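Local coordinates for protein inositol-1-monophosphatase (Nostoc sp., PDB 5ZHH) that probably hydrolyses inositol monophosphates to free inositol and inorganic phosphate, as a metal-dependent phosphatase of the inositol monophosphatase family, at residues R209-P213 against W214-A218. Residues are numbered along the deposited sequence; the frame is centred on the assembly and turned at random.
Sequences RGISP and WDVVA
Ser212 lays its CB over one face of the Trp214 indole, a CH-pi contact with CB 3.7 Å from the centroid of the five-membered ring; Pro213 CD lies higher above the same face, also toward the rim. The ring reaches back beneath them because Trp214 CG stands between its own backbone N and carbonyl carbon (chi1 44°). With an alanine here, Ser212 and Pro213 would probably lose this flat apolar floor, and a gap would open beside Leu68 of strand 66-69. Asp215, of a length to turn back, accepts the Ser212 N-H on OD2 at 3.2 Å from above the carboxylate plane, as in one half of a capping box; Asp215 N returns its 3.0 Å bond to Ser212 O rather than to OG. Short Ser212 can lie on the indole while OG reaches a water, shared with Gly210 O and weakly with OD2; glycine suits the positive phi (73°). Proline, with no N-H to give, suits the first turn, and Pro213 O accepts from both Val216 N and Val217 N, the latter nearly in line with the C=O (174°). Ile211 CD1 meets Val216 CG1 at 3.6 Å, the side chains crossing at about a right angle. Outward, Asp215 OD1 lies close to carboxylate oxygens of Asp87 and Asp90, consistent with the metal site of inositol monophosphatases, where the aspartate of this helix-opening Trp-Asp pair is probably a ligand.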
loop_
_atom_site.group_PDB
_atom_site.type_symbol
_atom_site.label_atom_id
_atom_site.label_comp_id
_atom_site.label_asym_id
_atom_site.label_seq_id
_atom_site.Cartn_x
_atom_site.Cartn_y
_atom_site.Cartn_z
ATOM N N ARG A 209 31.453 -12.620 -0.382
ATOM C CA ARG A 209 32.634 -12.362 0.423
ATOM C C ARG A 209 32.698 -10.883 0.771
ATOM O O ARG A 209 32.030 -10.046 0.155
ATOM C CB ARG A 209 33.919 -12.784 -0.305
ATOM C CG ARG A 209 34.228 -11.967 -1.546
ATOM C CD ARG A 209 35.672 -12.150 -2.007
ATOM N NE ARG A 209 36.636 -11.578 -1.072
ATOM C CZ ARG A 209 36.991 -10.297 -1.053
ATOM N NH1 ARG A 209 36.462 -9.438 -1.919
ATOM N NH2 ARG A 209 37.878 -9.871 -0.165
ATOM N N GLY A 210 33.499 -10.570 1.785
ATOM C CA GLY A 210 33.663 -9.192 2.197
ATOM C C GLY A 210 32.473 -8.614 2.927
ATOM O O GLY A 210 32.283 -7.392 2.914
ATOM N N ILE A 211 31.660 -9.450 3.571
ATOM C CA ILE A 211 30.511 -8.932 4.302
ATOM C C ILE A 211 30.892 -8.703 5.759
ATOM O O ILE A 211 31.890 -9.230 6.269
ATOM C CB ILE A 211 29.269 -9.847 4.189
ATOM C CG1 ILE A 211 29.586 -11.301 4.543
ATOM C CG2 ILE A 211 28.708 -9.781 2.781
ATOM C CD1 ILE A 211 29.515 -11.637 6.028
ATOM N N SER A 212 30.063 -7.917 6.438
ATOM C CA SER A 212 30.240 -7.534 7.826
ATOM C C SER A 212 29.160 -8.166 8.692
ATOM O O SER A 212 28.092 -8.540 8.194
ATOM C CB SER A 212 30.186 -6.007 7.964
ATOM O OG SER A 212 31.236 -5.400 7.230
ATOM N N PRO A 213 29.402 -8.304 10.000
ATOM C CA PRO A 213 28.401 -8.966 10.853
ATOM C C PRO A 213 27.033 -8.317 10.803
ATOM O O PRO A 213 26.020 -9.022 10.701
ATOM C CB PRO A 213 29.022 -8.865 12.254
ATOM C CG PRO A 213 30.486 -8.770 12.008
ATOM C CD PRO A 213 30.631 -7.975 10.743
ATOM N N TRP A 214 26.972 -6.985 10.830
ATOM C CA TRP A 214 25.669 -6.330 10.830
ATOM C C TRP A 214 24.915 -6.555 9.525
ATOM O O TRP A 214 23.693 -6.398 9.501
ATOM C CB TRP A 214 25.832 -4.833 11.089
ATOM C CG TRP A 214 26.947 -4.223 10.314
ATOM C CD1 TRP A 214 26.897 -3.753 9.032
ATOM C CD2 TRP A 214 28.282 -3.998 10.773
ATOM N NE1 TRP A 214 28.129 -3.261 8.661
ATOM C CE2 TRP A 214 28.993 -3.397 9.715
ATOM C CE3 TRP A 214 28.947 -4.253 11.977
ATOM C CZ2 TRP A 214 30.339 -3.049 9.824
ATOM C CZ3 TRP A 214 30.277 -3.905 12.086
ATOM C CH2 TRP A 214 30.962 -3.309 11.015
ATOM N N ASP A 215 25.609 -6.955 8.456
ATOM C CA ASP A 215 24.931 -7.273 7.202
ATOM C C ASP A 215 24.172 -8.592 7.270
ATOM O O ASP A 215 23.207 -8.780 6.519
ATOM C CB ASP A 215 25.925 -7.361 6.034
ATOM C CG ASP A 215 26.604 -6.033 5.703
ATOM O OD1 ASP A 215 25.993 -4.960 5.901
ATOM O OD2 ASP A 215 27.751 -6.088 5.192
ATOM N N VAL A 216 24.606 -9.540 8.104
ATOM C CA VAL A 216 24.156 -10.918 7.949
ATOM C C VAL A 216 23.508 -11.513 9.195
ATOM O O VAL A 216 22.769 -12.502 9.064
ATOM C CB VAL A 216 25.311 -11.830 7.473
ATOM C CG1 VAL A 216 25.883 -11.327 6.149
ATOM C CG2 VAL A 216 26.399 -11.926 8.529
ATOM N N VAL A 217 23.749 -10.979 10.396
ATOM C CA VAL A 217 23.315 -11.670 11.612
ATOM C C VAL A 217 21.798 -11.860 11.614
ATOM O O VAL A 217 21.296 -12.966 11.842
ATOM C CB VAL A 217 23.796 -10.916 12.866
ATOM C CG1 VAL A 217 23.040 -11.397 14.107
ATOM C CG2 VAL A 217 25.291 -11.117 13.051
ATOM N N ALA A 218 21.046 -10.791 11.334
ATOM C CA ALA A 218 19.588 -10.911 11.323
ATOM C C ALA A 218 19.119 -11.897 10.259
ATOM O O ALA A 218 18.245 -12.734 10.519
ATOM C CB ALA A 218 18.943 -9.546 11.094
HETATM O O HOH W 1 30.916 -5.120 4.499
#